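Local coordinates for transglutaminase-like domain-containing protein (Streptococcus suis, PDB 4XZ7) that has transglutaminase activity, forms a homodimer and acts as a virulence factor that counters phagocytosis, at residues V90-E95 with K120-L125; R106-G111 with T164-Y169. One frame throughout, in Å; residues are numbered along the deposited sequence.

Contact 1: V90-E95 with K120-L125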
ATOM      1  N   VAL B  90      19.431  20.009  -0.465  1.00 25.94           N
ATOM      2  CA  VAL B  90      20.476  20.919  -0.027  1.00 29.57           C
ATOM      3  C   VAL B  90      21.295  21.488  -1.193  1.00 32.24           C
ATOM      4  O   VAL B  90      21.457  20.873  -2.256  1.00 31.49           O
ATOM      5  CB  VAL B  90      21.418  20.254   1.010  1.00 33.56           C
ATOM      6  CG1 VAL B  90      20.681  19.150   1.790  1.00 32.21           C
ATOM      7  CG2 VAL B  90      22.677  19.743   0.366  1.00 30.05           C
ATOM      8  N   ILE B  91      21.774  22.707  -0.994  1.00 29.39           N
ATOM      9  CA  ILE B  91      22.651  23.337  -1.959  1.00 30.49           C
ATOM     10  C   ILE B  91      24.072  23.401  -1.405  1.00 32.84           C
ATOM     11  O   ILE B  91      24.300  24.022  -0.379  1.00 35.74           O
ATOM     12  CB  ILE B  91      22.179  24.743  -2.300  1.00 30.48           C
ATOM     13  CG1 ILE B  91      20.819  24.676  -3.007  1.00 35.10           C
ATOM     14  CG2 ILE B  91      23.255  25.463  -3.139  1.00 23.35           C
ATOM     15  CD1 ILE B  91      20.299  26.010  -3.449  1.00 42.47           C
ATOM     16  N   ALA B  92      25.015  22.748  -2.079  1.00 31.20           N
ATOM     17  CA  ALA B  92      26.403  22.771  -1.630  1.00 34.86           C
ATOM     18  C   ALA B  92      27.009  24.135  -1.890  1.00 42.39           C
ATOM     19  O   ALA B  92      26.916  24.668  -2.994  1.00 44.72           O
ATOM     20  CB  ALA B  92      27.220  21.692  -2.324  1.00 30.43           C
ATOM     21  N   HIS B  93      27.651  24.687  -0.867  1.00 37.74           N
ATOM     22  CA  HIS B  93      28.180  26.040  -0.938  1.00 43.61           C
ATOM     23  C   HIS B  93      29.455  26.080  -1.754  1.00 42.54           C
ATOM     24  O   HIS B  93      29.638  26.972  -2.575  1.00 47.89           O
ATOM     25  CB  HIS B  93      28.416  26.576   0.471  1.00 53.95           C
ATOM     26  CG  HIS B  93      27.199  26.516   1.339  1.00 62.97           C
ATOM     27  ND1 HIS B  93      25.923  26.662   0.836  1.00 66.12           N
ATOM     28  CD2 HIS B  93      27.058  26.308   2.669  1.00 71.20           C
ATOM     29  CE1 HIS B  93      25.050  26.556   1.821  1.00 71.76           C
ATOM     30  NE2 HIS B  93      25.711  26.343   2.945  1.00 74.68           N
ATOM     31  N   ASN B  94      30.322  25.098  -1.523  1.00 36.58           N
ATOM     32  CA  ASN B  94      31.564  24.945  -2.265  1.00 31.56           C
ATOM     33  C   ASN B  94      31.897  23.460  -2.418  1.00 26.93           C
ATOM     34  O   ASN B  94      31.143  22.603  -1.958  1.00 31.83           O
ATOM     35  CB  ASN B  94      32.722  25.699  -1.572  1.00 27.89           C
ATOM     36  CG  ASN B  94      32.868  25.343  -0.106  1.00 36.57           C
ATOM     37  OD1 ASN B  94      32.391  24.304   0.359  1.00 34.81           O
ATOM     38  ND2 ASN B  94      33.542  26.217   0.640  1.00 42.27           N
ATOM     39  N   GLU B  95      33.015  23.158  -3.067  1.00 25.91           N
ATOM     40  CA  GLU B  95      33.415  21.770  -3.290  1.00 32.27           C
ATOM     41  C   GLU B  95      33.598  21.006  -1.978  1.00 33.73           C
ATOM     42  O   GLU B  95      33.141  19.876  -1.839  1.00 41.94           O
ATOM     43  CB  GLU B  95      34.708  21.715  -4.099  1.00 39.21           C
ATOM     44  CG  GLU B  95      34.576  22.202  -5.543  1.00 50.89           C
ATOM     45  CD  GLU B  95      34.568  23.718  -5.672  1.00 55.58           C
ATOM     46  OE1 GLU B  95      34.517  24.425  -4.634  1.00 59.78           O
ATOM     47  OE2 GLU B  95      34.618  24.201  -6.822  1.00 50.48           O
ATOM     48  N   LYS B 120      15.606  13.085  -1.557  1.00 23.93           N
ATOM     49  CA  LYS B 120      16.199  14.418  -1.551  1.00 20.57           C
ATOM     50  C   LYS B 120      17.294  14.544  -2.615  1.00 19.68           C
ATOM     51  O   LYS B 120      17.911  13.547  -3.025  1.00 19.44           O
ATOM     52  CB  LYS B 120      16.771  14.742  -0.169  1.00 24.23           C
ATOM     53  CG  LYS B 120      15.742  14.642   0.948  1.00 32.66           C
ATOM     54  CD  LYS B 120      14.429  15.316   0.536  1.00 45.10           C
ATOM     55  CE  LYS B 120      13.264  14.941   1.451  1.00 47.34           C
ATOM     56  NZ  LYS B 120      13.452  15.435   2.844  1.00 48.69           N
ATOM     57  N   ARG B 121      17.541  15.773  -3.052  1.00 24.28           N
ATOM     58  CA  ARG B 121      18.595  16.033  -4.024  1.00 20.52           C
ATOM     59  C   ARG B 121      19.622  17.022  -3.466  1.00 21.56           C
ATOM     60  O   ARG B 121      19.348  17.745  -2.508  1.00 20.45           O
ATOM     61  CB  ARG B 121      17.986  16.544  -5.347  1.00 20.59           C
ATOM     62  CG  ARG B 121      17.137  15.498  -6.038  1.00 16.90           C
ATOM     63  CD  ARG B 121      16.354  16.002  -7.251  1.00 17.80           C
ATOM     64  NE  ARG B 121      15.204  15.122  -7.506  1.00 20.93           N
ATOM     65  CZ  ARG B 121      15.066  14.382  -8.596  1.00 30.46           C
ATOM     66  NH1 ARG B 121      15.988  14.432  -9.550  1.00 43.75           N
ATOM     67  NH2 ARG B 121      14.010  13.607  -8.740  1.00 36.56           N
ATOM     68  N   ILE B 122      20.819  17.019  -4.045  1.00 15.38           N
ATOM     69  CA  ILE B 122      21.830  18.018  -3.715  1.00 16.38           C
ATOM     70  C   ILE B 122      22.137  18.765  -5.008  1.00 17.89           C
ATOM     71  O   ILE B 122      22.092  18.172  -6.101  1.00 15.26           O
ATOM     72  CB  ILE B 122      23.115  17.374  -3.101  1.00 18.70           C
ATOM     73  CG1 ILE B 122      24.207  18.408  -2.850  1.00 16.36           C
ATOM     74  CG2 ILE B 122      23.678  16.265  -3.994  1.00 16.52           C
ATOM     75  CD1 ILE B 122      25.254  17.916  -1.869  1.00 22.87           C
ATOM     76  N   HIS B 123      22.411  20.062  -4.890  1.00 18.87           N
ATOM     77  CA  HIS B 123      22.634  20.910  -6.055  1.00 22.81           C
ATOM     78  C   HIS B 123      23.881  21.768  -5.877  1.00 27.38           C
ATOM     79  O   HIS B 123      24.313  22.036  -4.759  1.00 21.93           O
ATOM     80  CB  HIS B 123      21.431  21.827  -6.315  1.00 20.10           C
ATOM     81  CG  HIS B 123      20.102  21.168  -6.107  1.00 18.41           C
ATOM     82  ND1 HIS B 123      19.443  20.477  -7.105  1.00 15.55           N
ATOM     83  CD2 HIS B 123      19.297  21.114  -5.019  1.00 16.55           C
ATOM     84  CE1 HIS B 123      18.296  20.022  -6.635  1.00 17.14           C
ATOM     85  NE2 HIS B 123      18.186  20.390  -5.367  1.00 20.35           N
ATOM     86  N   ALA B 124      24.455  22.219  -6.979  1.00 25.63           N
ATOM     87  CA  ALA B 124      25.668  23.012  -6.877  1.00 24.83           C
ATOM     88  C   ALA B 124      25.887  23.803  -8.151  1.00 24.91           C
ATOM     89  O   ALA B 124      25.469  23.376  -9.231  1.00 20.08           O
ATOM     90  CB  ALA B 124      26.871  22.117  -6.579  1.00 22.75           C
ATOM     91  N   LEU B 125      26.529  24.963  -8.022  1.00 25.52           N
ATOM     92  CA  LEU B 125      26.850  25.788  -9.186  1.00 30.55           C
ATOM     93  C   LEU B 125      28.102  25.303  -9.909  1.00 29.46           C
ATOM     94  O   LEU B 125      28.480  25.842 -10.956  1.00 25.28           O
ATOM     95  CB  LEU B 125      27.020  27.250  -8.771  1.00 31.12           C
ATOM     96  CG  LEU B 125      25.719  27.903  -8.294  1.00 35.22           C
ATOM     97  CD1 LEU B 125      26.017  29.270  -7.709  1.00 42.13           C
ATOM     98  CD2 LEU B 125      24.692  27.998  -9.409  1.00 27.81           C
TER
HETATM   99  O   HOH W   1      27.217  25.906  -5.262  1.00 25.05           O
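Val90 and Ile91 run parallel to Ile122 and His123, and three backbone hydrogen bonds hold them in register. Strand 121-124 also runs antiparallel to 157-167 in this mixed sheet. Val90 reaches both neighbours of Ile122: its N donates to Arg121 O (3.1 Å), and its O accepts from His123 N (2.9 Å). His123 O then takes Ala92 N at 2.9 Å. A CA-H...O contact from Ile122 CA also reaches Val90 O. Farther on, a water donates to Ala92 O at 2.6 Å and accepts from Leu125 N.

On one face of the sheet Val90 meets Ile122: Ile122 CG1, anti to its backbone N (chi1 176°), lies 3.8 Å from Val90 CG2, the side chains meeting at a slant. Ala92, past the strand pairing, adds looser contacts through CB to Ile122 CD1 and Ala124 CB, and Tyr98 of helix 95-101 covers Ala92 and Ile122.

The other side carries Ile91 and the His123 imidazole, whose CD2 comes 3.5 Å from Val90 O. ND1 bonds to Ser160 OG and NE2 to Asp89 OD2, while Asp89 OD1 accepts from Arg121 N. With both nitrogens engaged, the ring's rotation is fixed, and the Asp89 carboxylate probably favours a proton on NE2.

Contact 2: R106-G111 with T164-Y169; sequences RFSGNG and TVDNKY
Ser108 turns its side chain to the Asp166 carboxylate. Its CB sits 3.5 Å from Asp166 OD2 and also touches Val165 O. From there OG goes anti to the backbone N (chi1 -173°) and donates at 2.7 Å to a bridging water, which donates in turn to Asp166 OD2 at 2.6 Å. The same carboxylate is gripped across the dimer interface, OD2 by Asn185 N and OD1 by Val186 N of the second subunit.

The backbones make a short, weakly bonded parallel pairing at 106-107, which gives way to a 3-10 segment at 108-110. Val165 N donates to Arg106 O (2.8 Å) and Ser108 N to Val165 O (3.1 Å), bracketing Phe107. Val165 CG2 stands over the centre of the Phe107 ring, 3.8 Å from the centroid and 11° off the normal, a CH-pi contact. Away from that ring, Thr164 CG2 meets Arg106 CG at 3.9 Å, while the bent arginine chain carries NH2 off to Gln101 OE1. Further along, Asn167 OD1 accepts from Tyr169 N in an Asx turn just before helix 170-181, and Asn167 ND2 bonds to Asn183 O of the second subunit.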
ATOM      1  N   ARG B 106      23.701   8.548   2.370  1.00 24.43           N
ATOM      2  CA  ARG B 106      22.656   9.144   3.203  1.00 26.97           C
ATOM      3  C   ARG B 106      21.336   8.420   2.967  1.00 23.88           C
ATOM      4  O   ARG B 106      20.794   8.477   1.868  1.00 21.48           O
ATOM      5  CB  ARG B 106      22.516  10.623   2.863  1.00 31.54           C
ATOM      6  CG  ARG B 106      21.383  11.335   3.551  1.00 39.87           C
ATOM      7  CD  ARG B 106      21.930  12.233   4.636  1.00 53.42           C
ATOM      8  NE  ARG B 106      23.055  13.044   4.169  1.00 53.75           N
ATOM      9  CZ  ARG B 106      23.004  14.362   3.979  1.00 47.05           C
ATOM     10  NH1 ARG B 106      21.877  15.031   4.208  1.00 42.61           N
ATOM     11  NH2 ARG B 106      24.085  15.010   3.564  1.00 37.19           N
ATOM     12  N   PHE B 107      20.833   7.715   3.974  1.00 16.44           N
ATOM     13  CA  PHE B 107      19.637   6.898   3.796  1.00 20.32           C
ATOM     14  C   PHE B 107      18.373   7.700   4.086  1.00 26.84           C
ATOM     15  O   PHE B 107      18.334   8.480   5.036  1.00 24.48           O
ATOM     16  CB  PHE B 107      19.696   5.645   4.692  1.00 19.68           C
ATOM     17  CG  PHE B 107      20.555   4.551   4.129  1.00 26.61           C
ATOM     18  CD1 PHE B 107      21.936   4.571   4.311  1.00 23.81           C
ATOM     19  CD2 PHE B 107      19.991   3.524   3.392  1.00 23.39           C
ATOM     20  CE1 PHE B 107      22.734   3.574   3.773  1.00 23.91           C
ATOM     21  CE2 PHE B 107      20.777   2.527   2.860  1.00 22.31           C
ATOM     22  CZ  PHE B 107      22.158   2.554   3.044  1.00 16.65           C
ATOM     23  N   SER B 108      17.348   7.483   3.264  1.00 38.08           N
ATOM     24  CA  SER B 108      16.098   8.237   3.314  1.00 34.70           C
ATOM     25  C   SER B 108      15.468   8.282   4.708  1.00 29.28           C
ATOM     26  O   SER B 108      15.061   9.338   5.179  1.00 36.18           O
ATOM     27  CB  SER B 108      15.099   7.640   2.316  1.00 40.13           C
ATOM     28  OG  SER B 108      13.938   8.439   2.206  1.00 43.81           O
ATOM     29  N   GLY B 109      15.386   7.130   5.359  1.00 28.35           N
ATOM     30  CA  GLY B 109      14.778   7.044   6.678  1.00 41.53           C
ATOM     31  C   GLY B 109      15.462   7.813   7.807  1.00 39.11           C
ATOM     32  O   GLY B 109      14.856   8.032   8.867  1.00 30.62           O
ATOM     33  N   ASN B 110      16.712   8.223   7.608  1.00 32.63           N
ATOM     34  CA  ASN B 110      17.410   8.968   8.665  1.00 38.53           C
ATOM     35  C   ASN B 110      17.282  10.497   8.530  1.00 43.25           C
ATOM     36  O   ASN B 110      17.919  11.246   9.274  1.00 42.35           O
ATOM     37  CB  ASN B 110      18.899   8.586   8.709  1.00 37.05           C
ATOM     38  CG  ASN B 110      19.127   7.118   9.038  1.00 32.73           C
ATOM     39  OD1 ASN B 110      19.508   6.340   8.167  1.00 29.76           O
ATOM     40  ND2 ASN B 110      18.911   6.736  10.298  1.00 25.80           N
ATOM     41  N   GLY B 111      16.475  10.963   7.580  1.00 40.87           N
ATOM     42  CA  GLY B 111      16.190  12.387   7.473  1.00 46.95           C
ATOM     43  C   GLY B 111      15.566  12.918   8.757  1.00 56.08           C
ATOM     44  O   GLY B 111      14.824  12.199   9.436  1.00 59.77           O
ATOM     45  N   THR B 164      19.769  11.389  -1.059  1.00 21.30           N
ATOM     46  CA  THR B 164      19.398  10.212  -0.274  1.00 24.79           C
ATOM     47  C   THR B 164      19.317   8.967  -1.152  1.00 22.18           C
ATOM     48  O   THR B 164      18.972   9.038  -2.337  1.00 15.63           O
ATOM     49  CB  THR B 164      18.040  10.380   0.429  1.00 23.12           C
ATOM     50  OG1 THR B 164      17.056  10.652  -0.563  1.00 17.27           O
ATOM     51  CG2 THR B 164      18.074  11.540   1.447  1.00 27.65           C
ATOM     52  N   VAL B 165      19.640   7.830  -0.553  1.00 17.30           N
ATOM     53  CA  VAL B 165      19.467   6.547  -1.204  1.00 20.14           C
ATOM     54  C   VAL B 165      18.299   5.828  -0.534  1.00 18.03           C
ATOM     55  O   VAL B 165      18.001   6.062   0.643  1.00 14.54           O
ATOM     56  CB  VAL B 165      20.764   5.692  -1.142  1.00 20.97           C
ATOM     57  CG1 VAL B 165      21.908   6.445  -1.789  1.00 14.64           C
ATOM     58  CG2 VAL B 165      21.119   5.347   0.278  1.00 17.10           C
ATOM     59  N   ASP B 166      17.617   4.988  -1.299  1.00 21.00           N
ATOM     60  CA  ASP B 166      16.475   4.253  -0.785  1.00 15.44           C
ATOM     61  C   ASP B 166      16.330   3.004  -1.631  1.00 20.58           C
ATOM     62  O   ASP B 166      17.017   2.846  -2.651  1.00 15.10           O
ATOM     63  CB  ASP B 166      15.197   5.100  -0.853  1.00 19.30           C
ATOM     64  CG  ASP B 166      14.134   4.662   0.154  1.00 24.71           C
ATOM     65  OD1 ASP B 166      14.259   3.570   0.750  1.00 20.67           O
ATOM     66  OD2 ASP B 166      13.160   5.423   0.336  1.00 25.10           O
ATOM     67  N   ASN B 167      15.462   2.110  -1.175  1.00 14.72           N
ATOM     68  CA  ASN B 167      14.920   1.028  -1.990  1.00 13.46           C
ATOM     69  C   ASN B 167      14.718   1.503  -3.415  1.00 15.98           C
ATOM     70  O   ASN B 167      14.094   2.542  -3.627  1.00 13.23           O
ATOM     71  CB  ASN B 167      13.592   0.580  -1.336  1.00 15.94           C
ATOM     72  CG  ASN B 167      13.045  -0.682  -1.913  1.00 17.83           C
ATOM     73  OD1 ASN B 167      13.021  -0.857  -3.123  1.00 14.83           O
ATOM     74  ND2 ASN B 167      12.555  -1.572  -1.040  1.00 13.92           N
ATOM     75  N   LYS B 168      15.255   0.795  -4.407  1.00 12.96           N
ATOM     76  CA  LYS B 168      15.167   1.317  -5.761  1.00 12.66           C
ATOM     77  C   LYS B 168      13.718   1.279  -6.291  1.00 15.77           C
ATOM     78  O   LYS B 168      13.389   1.950  -7.269  1.00 14.70           O
ATOM     79  CB  LYS B 168      16.112   0.549  -6.697  1.00 19.44           C
ATOM     80  CG  LYS B 168      15.629  -0.834  -7.131  1.00 13.74           C
ATOM     81  CD  LYS B 168      16.679  -1.539  -8.019  1.00 15.66           C
ATOM     82  CE  LYS B 168      16.116  -2.810  -8.634  1.00 14.65           C
ATOM     83  NZ  LYS B 168      17.060  -3.497  -9.544  1.00 15.12           N
ATOM     84  N   TYR B 169      12.844   0.515  -5.639  1.00 12.48           N
ATOM     85  CA  TYR B 169      11.455   0.477  -6.084  1.00 14.18           C
ATOM     86  C   TYR B 169      10.556   1.490  -5.376  1.00 14.74           C
ATOM     87  O   TYR B 169       9.336   1.321  -5.359  1.00 21.08           O
ATOM     88  CB  TYR B 169      10.876  -0.925  -5.916  1.00 13.48           C
ATOM     89  CG  TYR B 169      11.538  -1.951  -6.814  1.00 14.35           C
ATOM     90  CD1 TYR B 169      11.361  -1.920  -8.190  1.00 16.10           C
ATOM     91  CD2 TYR B 169      12.353  -2.945  -6.283  1.00 14.81           C
ATOM     92  CE1 TYR B 169      11.980  -2.860  -9.024  1.00 13.05           C
ATOM     93  CE2 TYR B 169      12.972  -3.885  -7.103  1.00 13.43           C
ATOM     94  CZ  TYR B 169      12.779  -3.849  -8.454  1.00 18.19           C
ATOM     95  OH  TYR B 169      13.386  -4.798  -9.228  1.00 16.87           O
TER
HETATM   96  O   HOH W   2      13.305   7.954  -0.365  1.00 16.79           O

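How the contacts relate
Starting from the N terminus, the chain passes 90-95, then helix 95-101 and strand 106-107, before 120-125 returns to close contact 1 over 24 residues. By then 106-111 has already opened the second, larger loop, which takes in strand 121-124, helix 132-140 and two short strands before 164-169 closes contact 2. The segments alternate, so the two loops cross rather than nest. Strands 121-124 and 157-167 are antiparallel neighbours in one mixed sheet, and Lys120 N probably hydrogen-bonds to Thr164 OG1, so the contacts touch although their centres lie about 18 Å apart. Contact 2 alone meets the second subunit.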